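Local coordinates for kinesin-like protein KAR3 (Saccharomyces cerevisiae, PDB 1F9V) that is a kinesin-related motor ATPase that probably couples ATP hydrolysis to movement along microtubules, at residues 39-44 against 51-56; 116-121 against 187-192; 131-136 against 223-228; 276-281 against 304-309. The protein carries 2 engineered substitutions. One frame throughout, in Å; residues are numbered along the deposited sequence.

Contact 1 (39-44 against 51-56)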
loop_
_atom_site.group_PDB
_atom_site.type_symbol
_atom_site.label_atom_id
_atom_site.label_comp_id
_atom_site.label_asym_id
_atom_site.label_seq_id
_atom_site.Cartn_x
_atom_site.Cartn_y
_atom_site.Cartn_z
ATOM N N SER A 39 -18.654 -0.835 -8.147
ATOM C CA SER A 39 -18.713 0.564 -8.534
ATOM C C SER A 39 -19.223 1.488 -7.441
ATOM O O SER A 39 -19.832 1.054 -6.462
ATOM C CB SER A 39 -19.589 0.725 -9.778
ATOM O OG SER A 39 -20.912 0.313 -9.496
ATOM N N MET A 40 -18.943 2.775 -7.618
ATOM C CA MET A 40 -19.373 3.796 -6.678
ATOM C C MET A 40 -19.609 5.100 -7.432
ATOM O O MET A 40 -19.095 5.296 -8.539
ATOM C CB MET A 40 -18.315 3.995 -5.583
ATOM C CG MET A 40 -16.999 4.581 -6.078
ATOM S SD MET A 40 -15.706 4.559 -4.811
ATOM C CE MET A 40 -16.266 5.895 -3.745
ATOM N N GLU A 41 -20.401 5.981 -6.826
ATOM C CA GLU A 41 -20.723 7.273 -7.417
ATOM C C GLU A 41 -20.530 8.358 -6.379
ATOM O O GLU A 41 -20.930 8.207 -5.228
ATOM C CB GLU A 41 -22.170 7.298 -7.911
ATOM C CG GLU A 41 -22.405 6.468 -9.154
ATOM C CD GLU A 41 -23.878 6.275 -9.450
ATOM O OE1 GLU A 41 -24.703 6.985 -8.837
ATOM O OE2 GLU A 41 -24.215 5.416 -10.295
ATOM N N VAL A 42 -19.903 9.452 -6.793
ATOM C CA VAL A 42 -19.647 10.569 -5.901
ATOM C C VAL A 42 -20.274 11.813 -6.503
ATOM O O VAL A 42 -20.048 12.127 -7.670
ATOM C CB VAL A 42 -18.121 10.808 -5.717
ATOM C CG1 VAL A 42 -17.880 12.024 -4.834
ATOM C CG2 VAL A 42 -17.471 9.573 -5.110
ATOM N N THR A 43 -21.056 12.521 -5.700
ATOM C CA THR A 43 -21.718 13.733 -6.160
ATOM C C THR A 43 -21.563 14.870 -5.157
ATOM O O THR A 43 -21.680 14.662 -3.950
ATOM C CB THR A 43 -23.220 13.497 -6.371
ATOM O OG1 THR A 43 -23.416 12.317 -7.154
ATOM C CG2 THR A 43 -23.843 14.681 -7.085
ATOM N N LYS A 44 -21.292 16.071 -5.660
ATOM C CA LYS A 44 -21.160 17.249 -4.813
ATOM C C LYS A 44 -22.495 17.988 -4.907
ATOM O O LYS A 44 -23.033 18.161 -6.002
ATOM C CB LYS A 44 -20.019 18.144 -5.303
ATOM C CG LYS A 44 -18.633 17.614 -4.928
ATOM C CD LYS A 44 -17.521 18.491 -5.493
ATOM C CE LYS A 44 -17.699 19.951 -5.088
ATOM N NZ LYS A 44 -16.675 20.415 -4.111
ATOM N N VAL A 51 -22.280 13.453 -11.787
ATOM C CA VAL A 51 -22.000 12.308 -10.940
ATOM C C VAL A 51 -20.710 11.640 -11.407
ATOM O O VAL A 51 -20.590 11.265 -12.568
ATOM C CB VAL A 51 -23.156 11.286 -10.995
ATOM C CG1 VAL A 51 -22.895 10.148 -10.019
ATOM C CG2 VAL A 51 -24.473 11.975 -10.647
ATOM N N HIS A 52 -19.744 11.521 -10.502
ATOM C CA HIS A 52 -18.467 10.890 -10.820
ATOM C C HIS A 52 -18.546 9.410 -10.477
ATOM O O HIS A 52 -18.707 9.046 -9.312
ATOM C CB HIS A 52 -17.337 11.534 -10.013
ATOM C CG HIS A 52 -17.196 13.005 -10.234
ATOM N ND1 HIS A 52 -17.904 13.939 -9.511
ATOM C CD2 HIS A 52 -16.421 13.706 -11.095
ATOM C CE1 HIS A 52 -17.573 15.151 -9.915
ATOM N NE2 HIS A 52 -16.676 15.038 -10.875
ATOM N N GLU A 53 -18.440 8.556 -11.490
ATOM C CA GLU A 53 -18.494 7.121 -11.262
ATOM C C GLU A 53 -17.095 6.521 -11.310
ATOM O O GLU A 53 -16.248 6.951 -12.102
ATOM C CB GLU A 53 -19.367 6.423 -12.307
ATOM C CG GLU A 53 -19.340 4.893 -12.175
ATOM C CD GLU A 53 -20.505 4.205 -12.867
ATOM O OE1 GLU A 53 -21.460 3.803 -12.164
ATOM O OE2 GLU A 53 -20.464 4.062 -14.110
ATOM N N PHE A 54 -16.868 5.527 -10.459
ATOM C CA PHE A 54 -15.585 4.839 -10.392
ATOM C C PHE A 54 -15.826 3.349 -10.191
ATOM O O PHE A 54 -16.809 2.945 -9.565
ATOM C CB PHE A 54 -14.749 5.374 -9.228
ATOM C CG PHE A 54 -14.539 6.861 -9.261
ATOM C CD1 PHE A 54 -13.534 7.415 -10.043
ATOM C CD2 PHE A 54 -15.344 7.708 -8.512
ATOM C CE1 PHE A 54 -13.330 8.799 -10.081
ATOM C CE2 PHE A 54 -15.155 9.094 -8.538
ATOM C CZ PHE A 54 -14.142 9.642 -9.328
ATOM N N LYS A 55 -14.928 2.534 -10.736
ATOM C CA LYS A 55 -15.012 1.085 -10.600
ATOM C C LYS A 55 -13.643 0.575 -10.162
ATOM O O LYS A 55 -12.613 1.018 -10.691
ATOM C CB LYS A 55 -15.411 0.437 -11.928
ATOM C CG LYS A 55 -16.899 0.550 -12.226
ATOM C CD LYS A 55 -17.273 -0.085 -13.549
ATOM C CE LYS A 55 -18.177 0.849 -14.341
ATOM N NZ LYS A 55 -19.512 0.251 -14.597
ATOM N N PHE A 56 -13.644 -0.338 -9.193
ATOM C CA PHE A 56 -12.419 -0.918 -8.655
ATOM C C PHE A 56 -12.617 -2.408 -8.447
ATOM O O PHE A 56 -13.716 -2.926 -8.625
ATOM C CB PHE A 56 -12.055 -0.239 -7.330
ATOM C CG PHE A 56 -11.844 1.248 -7.458
ATOM C CD1 PHE A 56 -10.799 1.751 -8.233
ATOM C CD2 PHE A 56 -12.716 2.149 -6.849
ATOM C CE1 PHE A 56 -10.627 3.121 -8.407
ATOM C CE2 PHE A 56 -12.553 3.531 -7.015
ATOM C CZ PHE A 56 -11.507 4.017 -7.796
#
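M40 and V42 pair with F54 and H52 in an antiparallel beta hairpin, two adjacent strands of the small three-stranded sheet beside the main sheet of the kinesin motor domain. The strand axes come within 4.6 Å, their directions 157° apart. Both M40-F54 and V42-H52 are hydrogen-bonded pairs, alternating with the non-hydrogen-bonded pairs S39-K55 and E41-E53. V42 O also takes a weak bond from H52 ND1 at 3.4 Å, lying near the imidazole plane at the ring edge; CG of H52 stands beside its own backbone N (chi1 -58°), and the turn of the ring about chi2 (87°) brings ND1 to the carbonyl.

M40, V42, H52 and F54 share one face, and the ring of F56 comes up beside M40. M40 CG rests 4.0 Å from F54 CB, and M40 SD meets F56 CE2 at 4.0 Å, at the ring edge, as a Met-aromatic contact. On the other face the extended side chain of E41 lies across V51, its CB 3.6 Å from V51 CG1, while E41 OE2 is 3.7 Å from E53 OE1, a like-charge pair. An alanine in place of E41 would probably leave V51 CG1 more open to solvent, without the cover of CG, CD and OE1.

Strand 24-28 bonds to the far side of strand 38-44. Helix 325-338 packs on V42, F54 and F56, and strand 4-11 on M40 and F56.

Contact 2 (116-121 against 187-192)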
loop_
_atom_site.group_PDB
_atom_site.type_symbol
_atom_site.label_atom_id
_atom_site.label_comp_id
_atom_site.label_asym_id
_atom_site.label_seq_id
_atom_site.Cartn_x
_atom_site.Cartn_y
_atom_site.Cartn_z
ATOM N N HIS A 116 -0.945 -14.423 9.393
ATOM C CA HIS A 116 -1.402 -15.293 8.321
ATOM C C HIS A 116 -0.247 -16.108 7.746
ATOM O O HIS A 116 -0.389 -17.299 7.472
ATOM C CB HIS A 116 -2.049 -14.453 7.214
ATOM C CG HIS A 116 -2.745 -15.259 6.161
ATOM N ND1 HIS A 116 -3.685 -16.224 6.459
ATOM C CD2 HIS A 116 -2.650 -15.232 4.811
ATOM C CE1 HIS A 116 -4.139 -16.753 5.337
ATOM N NE2 HIS A 116 -3.527 -16.168 4.322
ATOM N N ILE A 117 0.898 -15.462 7.560
ATOM C CA ILE A 117 2.069 -16.142 7.008
ATOM C C ILE A 117 2.567 -17.256 7.932
ATOM O O ILE A 117 2.912 -18.344 7.469
ATOM C CB ILE A 117 3.218 -15.139 6.739
ATOM C CG1 ILE A 117 2.926 -14.354 5.455
ATOM C CG2 ILE A 117 4.544 -15.879 6.598
ATOM C CD1 ILE A 117 3.787 -13.108 5.279
ATOM N N PHE A 118 2.602 -16.991 9.232
ATOM C CA PHE A 118 3.061 -18.002 10.171
ATOM C C PHE A 118 2.073 -19.162 10.269
ATOM O O PHE A 118 2.473 -20.303 10.494
ATOM C CB PHE A 118 3.321 -17.369 11.538
ATOM C CG PHE A 118 4.725 -16.852 11.692
ATOM C CD1 PHE A 118 5.801 -17.735 11.749
ATOM C CD2 PHE A 118 4.980 -15.487 11.741
ATOM C CE1 PHE A 118 7.109 -17.264 11.850
ATOM C CE2 PHE A 118 6.284 -15.007 11.841
ATOM C CZ PHE A 118 7.350 -15.901 11.895
ATOM N N ASN A 119 0.784 -18.883 10.084
ATOM C CA ASN A 119 -0.211 -19.955 10.127
ATOM C C ASN A 119 0.070 -20.868 8.944
ATOM O O ASN A 119 -0.014 -22.090 9.046
ATOM C CB ASN A 119 -1.634 -19.401 10.007
ATOM C CG ASN A 119 -2.104 -18.709 11.272
ATOM O OD1 ASN A 119 -1.543 -18.909 12.352
ATOM N ND2 ASN A 119 -3.144 -17.885 11.143
ATOM N N TRP A 120 0.414 -20.257 7.816
ATOM C CA TRP A 120 0.718 -21.003 6.603
ATOM C C TRP A 120 2.043 -21.742 6.730
ATOM O O TRP A 120 2.183 -22.869 6.255
ATOM C CB TRP A 120 0.779 -20.052 5.411
ATOM C CG TRP A 120 -0.492 -20.010 4.647
ATOM C CD1 TRP A 120 -1.374 -18.969 4.577
ATOM C CD2 TRP A 120 -1.040 -21.057 3.842
ATOM N NE1 TRP A 120 -2.438 -19.304 3.777
ATOM C CE2 TRP A 120 -2.261 -20.579 3.311
ATOM C CE3 TRP A 120 -0.619 -22.352 3.513
ATOM C CZ2 TRP A 120 -3.068 -21.354 2.470
ATOM C CZ3 TRP A 120 -1.423 -23.124 2.677
ATOM C CH2 TRP A 120 -2.635 -22.619 2.164
ATOM N N ILE A 121 3.013 -21.095 7.369
ATOM C CA ILE A 121 4.328 -21.688 7.556
ATOM C C ILE A 121 4.192 -22.965 8.385
ATOM O O ILE A 121 4.795 -23.988 8.065
ATOM C CB ILE A 121 5.294 -20.697 8.260
ATOM C CG1 ILE A 121 5.749 -19.617 7.263
ATOM C CG2 ILE A 121 6.502 -21.450 8.825
ATOM C CD1 ILE A 121 6.634 -18.542 7.859
ATOM N N GLU A 187 10.689 -15.113 14.463
ATOM C CA GLU A 187 10.508 -16.543 14.705
ATOM C C GLU A 187 9.075 -16.930 15.048
ATOM O O GLU A 187 8.717 -18.108 15.018
ATOM C CB GLU A 187 11.453 -17.001 15.815
ATOM C CG GLU A 187 12.823 -16.344 15.748
ATOM C CD GLU A 187 13.947 -17.289 16.126
ATOM O OE1 GLU A 187 14.522 -17.119 17.223
ATOM O OE2 GLU A 187 14.253 -18.203 15.326
ATOM N N SER A 188 8.264 -15.932 15.379
ATOM C CA SER A 188 6.860 -16.134 15.713
ATOM C C SER A 188 6.151 -14.808 15.473
ATOM O O SER A 188 6.759 -13.744 15.607
ATOM C CB SER A 188 6.705 -16.572 17.177
ATOM O OG SER A 188 7.113 -15.561 18.080
ATOM N N GLU A 189 4.872 -14.871 15.110
ATOM C CA GLU A 189 4.096 -13.665 14.830
ATOM C C GLU A 189 4.132 -12.638 15.958
ATOM O O GLU A 189 4.029 -11.438 15.707
ATOM C CB GLU A 189 2.639 -14.030 14.514
ATOM C CG GLU A 189 2.014 -15.023 15.474
ATOM C CD GLU A 189 1.486 -16.255 14.767
ATOM O OE1 GLU A 189 0.629 -16.106 13.865
ATOM O OE2 GLU A 189 1.930 -17.375 15.111
ATOM N N GLU A 190 4.290 -13.108 17.191
ATOM C CA GLU A 190 4.322 -12.227 18.357
ATOM C C GLU A 190 5.533 -11.293 18.406
ATOM O O GLU A 190 5.496 -10.250 19.058
ATOM C CB GLU A 190 4.277 -13.066 19.639
ATOM C CG GLU A 190 3.814 -14.501 19.420
ATOM C CD GLU A 190 3.792 -15.311 20.702
ATOM O OE1 GLU A 190 4.880 -15.745 21.147
ATOM O OE2 GLU A 190 2.689 -15.514 21.263
ATOM N N MET A 191 6.602 -11.663 17.709
ATOM C CA MET A 191 7.813 -10.853 17.708
ATOM C C MET A 191 7.692 -9.537 16.944
ATOM O O MET A 191 8.460 -8.612 17.187
ATOM C CB MET A 191 8.987 -11.668 17.168
ATOM C CG MET A 191 9.866 -12.247 18.265
ATOM S SD MET A 191 10.893 -13.619 17.696
ATOM C CE MET A 191 11.963 -12.792 16.511
ATOM N N VAL A 192 6.731 -9.449 16.027
ATOM C CA VAL A 192 6.539 -8.216 15.266
ATOM C C VAL A 192 6.243 -7.068 16.225
ATOM O O VAL A 192 6.411 -5.896 15.885
ATOM C CB VAL A 192 5.372 -8.332 14.263
ATOM C CG1 VAL A 192 4.058 -8.543 15.002
ATOM C CG2 VAL A 192 5.298 -7.067 13.416
#
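The F118 ring turns one face to the backbone of S188 and E189. The carbonyl carbon S188 C sits 3.6 Å above the ring plane, displaced toward the rim, and E189 N lies over the same face with its closest approach, 3.4 Å, to F118 CD2. E187 O comes in obliquely, 3.7 Å from F118 CE1. A second pair of flat groups, H116 and W120, meets within the helix and away from the loop.

E189 doubles back over the start of the phenylalanine side chain. Its CG stands between the backbone N and the carbonyl carbon (chi1 46°), and the bend at chi2 turns CD back toward the phenylalanine; E189 OE1 and OE2 each lie 3.8 Å from F118 CB. This is a surface contact of the layered P-loop NTPase fold, in which helix 109-124 packs on the main sheet and the loop between strand 184-185 and helix 192-199 closes over its flank. E189 crosses N119 at about a right angle, amide and carboxylate planes 50° apart. On the loop side, M191 N bonds to S188 O, and E187 N makes a weak bond to M191 SD. F118 also touches V133 of strand 130-141.

Contact 3 (131-136 against 223-228)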
loop_
_atom_site.group_PDB
_atom_site.type_symbol
_atom_site.label_atom_id
_atom_site.label_comp_id
_atom_site.label_asym_id
_atom_site.label_seq_id
_atom_site.Cartn_x
_atom_site.Cartn_y
_atom_site.Cartn_z
ATOM N N TYR A 131 10.634 -22.506 6.582
ATOM C CA TYR A 131 10.647 -21.100 6.195
ATOM C C TYR A 131 11.273 -20.215 7.259
ATOM O O TYR A 131 11.043 -20.403 8.455
ATOM C CB TYR A 131 9.213 -20.609 5.937
ATOM C CG TYR A 131 8.623 -20.999 4.602
ATOM C CD1 TYR A 131 8.792 -20.190 3.476
ATOM C CD2 TYR A 131 7.857 -22.155 4.470
ATOM C CE1 TYR A 131 8.208 -20.521 2.256
ATOM C CE2 TYR A 131 7.268 -22.496 3.253
ATOM C CZ TYR A 131 7.448 -21.674 2.152
ATOM O OH TYR A 131 6.869 -22.010 0.956
ATOM N N LYS A 132 12.060 -19.240 6.820
ATOM C CA LYS A 132 12.682 -18.293 7.733
ATOM C C LYS A 132 12.154 -16.926 7.338
ATOM O O LYS A 132 12.004 -16.642 6.155
ATOM C CB LYS A 132 14.206 -18.319 7.611
ATOM C CG LYS A 132 14.848 -19.460 8.381
ATOM C CD LYS A 132 14.788 -20.748 7.575
ATOM C CE LYS A 132 15.316 -20.546 6.156
ATOM N NZ LYS A 132 14.874 -21.630 5.236
ATOM N N VAL A 133 11.871 -16.094 8.332
ATOM C CA VAL A 133 11.326 -14.770 8.089
ATOM C C VAL A 133 12.167 -13.664 8.703
ATOM O O VAL A 133 12.511 -13.716 9.883
ATOM C CB VAL A 133 9.898 -14.660 8.667
ATOM C CG1 VAL A 133 9.282 -13.312 8.303
ATOM C CG2 VAL A 133 9.042 -15.805 8.144
ATOM N N ASN A 134 12.511 -12.665 7.901
ATOM C CA ASN A 134 13.268 -11.535 8.416
ATOM C C ASN A 134 12.650 -10.265 7.832
ATOM O O ASN A 134 12.055 -10.296 6.755
ATOM C CB ASN A 134 14.768 -11.673 8.094
ATOM C CG ASN A 134 15.092 -11.454 6.637
ATOM O OD1 ASN A 134 15.728 -10.457 6.275
ATOM N ND2 ASN A 134 14.678 -12.385 5.789
ATOM N N CYS A 135 12.765 -9.159 8.552
ATOM C CA CYS A 135 12.153 -7.923 8.091
ATOM C C CYS A 135 12.961 -6.666 8.347
ATOM O O CYS A 135 13.919 -6.663 9.122
ATOM C CB CYS A 135 10.784 -7.762 8.764
ATOM S SG CYS A 135 10.861 -7.476 10.567
ATOM N N GLU A 136 12.550 -5.595 7.677
ATOM C CA GLU A 136 13.150 -4.283 7.831
ATOM C C GLU A 136 11.968 -3.322 7.875
ATOM O O GLU A 136 10.904 -3.614 7.319
ATOM C CB GLU A 136 14.039 -3.925 6.637
ATOM C CG GLU A 136 15.253 -4.820 6.453
ATOM C CD GLU A 136 14.956 -6.007 5.565
ATOM O OE1 GLU A 136 14.338 -5.806 4.499
ATOM O OE2 GLU A 136 15.331 -7.142 5.926
ATOM N N ILE A 223 9.179 -7.562 4.337
ATOM C CA ILE A 223 9.222 -8.918 4.868
ATOM C C ILE A 223 9.792 -9.871 3.823
ATOM O O ILE A 223 9.358 -9.869 2.670
ATOM C CB ILE A 223 7.804 -9.419 5.229
ATOM C CG1 ILE A 223 7.216 -8.565 6.356
ATOM C CG2 ILE A 223 7.854 -10.897 5.608
ATOM C CD1 ILE A 223 5.696 -8.555 6.393
ATOM N N HIS A 224 10.763 -10.685 4.226
ATOM C CA HIS A 224 11.356 -11.659 3.315
ATOM C C HIS A 224 10.999 -13.062 3.799
ATOM O O HIS A 224 11.172 -13.383 4.976
ATOM C CB HIS A 224 12.875 -11.481 3.269
ATOM C CG HIS A 224 13.306 -10.065 3.047
ATOM N ND1 HIS A 224 13.238 -9.451 1.815
ATOM C CD2 HIS A 224 13.794 -9.137 3.903
ATOM C CE1 HIS A 224 13.670 -8.207 1.920
ATOM N NE2 HIS A 224 14.012 -7.991 3.176
ATOM N N LEU A 225 10.474 -13.882 2.898
ATOM C CA LEU A 225 10.101 -15.250 3.237
ATOM C C LEU A 225 11.033 -16.189 2.506
ATOM O O LEU A 225 10.932 -16.334 1.285
ATOM C CB LEU A 225 8.669 -15.562 2.797
ATOM C CG LEU A 225 7.513 -14.720 3.328
ATOM C CD1 LEU A 225 6.207 -15.383 2.910
ATOM C CD2 LEU A 225 7.597 -14.594 4.842
ATOM N N SER A 226 11.930 -16.831 3.250
ATOM C CA SER A 226 12.878 -17.766 2.656
ATOM C C SER A 226 12.548 -19.207 3.043
ATOM O O SER A 226 12.699 -19.604 4.201
ATOM C CB SER A 226 14.302 -17.422 3.088
ATOM O OG SER A 226 15.224 -18.212 2.359
ATOM N N GLY A 227 12.094 -19.980 2.061
ATOM C CA GLY A 227 11.735 -21.361 2.312
ATOM C C GLY A 227 12.649 -22.386 1.667
ATOM O O GLY A 227 13.093 -22.228 0.526
ATOM N N SER A 228 12.935 -23.445 2.415
ATOM C CA SER A 228 13.783 -24.520 1.928
ATOM C C SER A 228 13.144 -25.848 2.304
ATOM O O SER A 228 12.775 -26.071 3.458
ATOM C CB SER A 228 15.180 -24.419 2.541
ATOM O OG SER A 228 15.109 -24.221 3.943
#
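H224 NE2 gives a short hydrogen bond, 2.6 Å, to E136 OE1, which receives it on its syn lone pair close to the imidazole plane. At the other end bends at chi2 and chi3 carry the K132 chain back, with CE 3.4 Å and NZ 3.1 Å from S226 O. That oxygen is gripped twice: K132 N reaches it at 2.7 Å, and the ammonium comes in from the opposite face of the carbonyl plane.

These residues belong to neighbouring antiparallel strands of the main mixed sheet of the motor domain, with K132-S226 and N134-H224 as hydrogen-bonded pairs. The reverse face is apolar: V133 lies side by side with I223 and L225, its CG2 3.8 Å from L225 CD2. Beside them the Y131 ring lays one face over G227, CD1 being 3.4 Å from G227 CA, where any CB would collide with the ring.

Farther out, S183 OG bonds to E136 OE2, T239 OG1 to H224 ND1, and D130 O to K132 NZ. A leucine in place of H224 would probably leave E136 OE1 and T239 OG1 each without the imidazole nitrogen that now pairs with it. Helix 109-124 packs on the apolar face through I117, I121 and L124, and Y131 OH bonds to L81 O.

Contact 4 (276-281 against 304-309)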
loop_
_atom_site.group_PDB
_atom_site.type_symbol
_atom_site.label_atom_id
_atom_site.label_comp_id
_atom_site.label_asym_id
_atom_site.label_seq_id
_atom_site.Cartn_x
_atom_site.Cartn_y
_atom_site.Cartn_z
ATOM N N ASP A 276 2.526 7.056 -12.097
ATOM C CA ASP A 276 2.976 6.862 -13.467
ATOM C C ASP A 276 3.541 5.460 -13.669
ATOM O O ASP A 276 3.269 4.809 -14.678
ATOM C CB ASP A 276 4.041 7.899 -13.832
ATOM C CG ASP A 276 3.463 9.282 -14.034
ATOM O OD1 ASP A 276 2.261 9.392 -14.350
ATOM O OD2 ASP A 276 4.213 10.263 -13.879
ATOM N N VAL A 277 4.329 4.998 -12.707
ATOM C CA VAL A 277 4.934 3.672 -12.793
ATOM C C VAL A 277 3.873 2.564 -12.764
ATOM O O VAL A 277 3.874 1.677 -13.614
ATOM C CB VAL A 277 5.967 3.461 -11.640
ATOM C CG1 VAL A 277 6.349 1.994 -11.516
ATOM C CG2 VAL A 277 7.213 4.299 -11.908
ATOM N N ILE A 278 2.965 2.615 -11.793
ATOM C CA ILE A 278 1.925 1.587 -11.694
ATOM C C ILE A 278 1.014 1.614 -12.920
ATOM O O ILE A 278 0.632 0.568 -13.441
ATOM C CB ILE A 278 1.063 1.762 -10.413
ATOM C CG1 ILE A 278 1.955 1.766 -9.162
ATOM C CG2 ILE A 278 0.037 0.633 -10.318
ATOM C CD1 ILE A 278 2.793 0.531 -8.988
ATOM N N HIS A 279 0.671 2.808 -13.395
ATOM C CA HIS A 279 -0.184 2.905 -14.570
ATOM C C HIS A 279 0.507 2.252 -15.771
ATOM O O HIS A 279 -0.103 1.478 -16.511
ATOM C CB HIS A 279 -0.500 4.371 -14.893
ATOM C CG HIS A 279 -1.254 4.554 -16.176
ATOM N ND1 HIS A 279 -2.629 4.511 -16.242
ATOM C CD2 HIS A 279 -0.821 4.750 -17.443
ATOM C CE1 HIS A 279 -3.012 4.671 -17.497
ATOM N NE2 HIS A 279 -1.936 4.818 -18.246
ATOM N N ALA A 280 1.783 2.564 -15.961
ATOM C CA ALA A 280 2.524 2.005 -17.079
ATOM C C ALA A 280 2.611 0.483 -16.981
ATOM O O ALA A 280 2.458 -0.218 -17.980
ATOM C CB ALA A 280 3.926 2.618 -17.133
ATOM N N LEU A 281 2.844 -0.025 -15.775
ATOM C CA LEU A 281 2.959 -1.463 -15.566
ATOM C C LEU A 281 1.653 -2.196 -15.849
ATOM O O LEU A 281 1.657 -3.403 -16.095
ATOM C CB LEU A 281 3.400 -1.753 -14.132
ATOM C CG LEU A 281 4.863 -1.438 -13.817
ATOM C CD1 LEU A 281 5.064 -1.425 -12.318
ATOM C CD2 LEU A 281 5.760 -2.478 -14.470
ATOM N N TYR A 304 12.100 -4.456 -8.322
ATOM C CA TYR A 304 12.014 -5.906 -8.495
ATOM C C TYR A 304 10.722 -6.506 -7.917
ATOM O O TYR A 304 10.333 -7.617 -8.281
ATOM C CB TYR A 304 13.226 -6.596 -7.856
ATOM C CG TYR A 304 14.522 -6.389 -8.607
ATOM C CD1 TYR A 304 14.537 -6.274 -9.999
ATOM C CD2 TYR A 304 15.738 -6.310 -7.924
ATOM C CE1 TYR A 304 15.738 -6.086 -10.696
ATOM C CE2 TYR A 304 16.941 -6.124 -8.607
ATOM C CZ TYR A 304 16.935 -6.012 -9.992
ATOM O OH TYR A 304 18.120 -5.834 -10.670
ATOM N N SER A 305 10.071 -5.775 -7.014
ATOM C CA SER A 305 8.829 -6.243 -6.408
ATOM C C SER A 305 7.630 -5.669 -7.162
ATOM O O SER A 305 6.479 -5.927 -6.809
ATOM C CB SER A 305 8.765 -5.834 -4.931
ATOM O OG SER A 305 9.550 -6.701 -4.123
ATOM N N LEU A 306 7.912 -4.897 -8.208
ATOM C CA LEU A 306 6.868 -4.282 -9.020
ATOM C C LEU A 306 6.853 -4.878 -10.420
ATOM O O LEU A 306 5.915 -4.679 -11.180
ATOM C CB LEU A 306 7.103 -2.773 -9.118
ATOM C CG LEU A 306 6.818 -1.949 -7.860
ATOM C CD1 LEU A 306 7.282 -0.517 -8.049
ATOM C CD2 LEU A 306 5.322 -1.983 -7.568
ATOM N N THR A 307 7.901 -5.616 -10.758
ATOM C CA THR A 307 8.008 -6.210 -12.079
ATOM C C THR A 307 7.966 -7.724 -12.034
ATOM O O THR A 307 7.870 -8.320 -10.965
ATOM C CB THR A 307 9.305 -5.760 -12.771
ATOM O OG1 THR A 307 10.422 -6.011 -11.910
ATOM C CG2 THR A 307 9.242 -4.269 -13.082
ATOM N N GLY A 308 8.047 -8.350 -13.203
ATOM C CA GLY A 308 7.997 -9.797 -13.256
ATOM C C GLY A 308 6.574 -10.259 -12.991
ATOM O O GLY A 308 5.613 -9.690 -13.520
ATOM N N ASP A 309 6.428 -11.290 -12.172
ATOM C CA ASP A 309 5.101 -11.803 -11.848
ATOM C C ASP A 309 4.689 -11.282 -10.476
ATOM O O ASP A 309 3.787 -11.826 -9.838
ATOM C CB ASP A 309 5.110 -13.331 -11.841
ATOM C CG ASP A 309 6.370 -13.897 -11.224
ATOM O OD1 ASP A 309 6.743 -15.033 -11.589
ATOM O OD2 ASP A 309 6.985 -13.205 -10.380
#
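The closing turn of helix 258-281, with A280 N bonded to D276 O and L281 N to V277 O, passes the weakly bonded end of helix 297-306 at a distance of 8.1 Å between I278 CA and L306 CA and 7.8 Å between L281 CA and T307 CA. Side chains fill that separation, and L306 carries most of the contact from its side. Its CD2 meets I278 CD1 at 3.8 Å, the two side chains crossing at about a right angle. I278 reaches this spot by a turn at chi2 (-58°), which swings CD1 nearer to the leucine. V277 CG1 makes a looser approach of 4.4 Å to L306 CD1.

L281 also crosses L306 at about a right angle, but near the backbone: its CD1 lies 4.0 Å from L306 CB and 3.6 Å from L306 O, so a methyl sits against the carbonyl of the fading helix. Helix 258-281 follows the DLAG switch II sequence of the motor domain and is known in kinesins as the switch II or relay helix; here its end is joined to the next helix by aliphatic groups.

T307 adds a methyl at the margin, with CG2 4.2 Å from L281 CD2. Its hydroxyl is engaged elsewhere, with Q303 O and K174 NZ. Beneath the pair lies the main sheet: L306 touches C87, F89 and T312, and I278 touches I5 and M314. I5 and T312 also line the pocket of one bound ADP, and an ADP lies about 9 Å from the side chain of I278.

In the fold
From the N terminus, contact 1 is the first to close, a hairpin spanning a six-residue loop in the small side sheet. Contact 2 opens next at 116-121, but before it closes at 187-192 the chain has already entered contact 3 at 131-136, which closes at 223-228. The two therefore cross, and they touch in space: I121 packs on V133 and I117 on L225, joining helix 109-124 to the main sheet, with centres about 10 Å apart. Contact 4 follows in series, bringing helices 258-281 and 297-306 together across a 22-residue connection. Contact 1 lies on the opposite side of the chain's centre from contacts 2 and 3, about 38 and 40 Å away between centres.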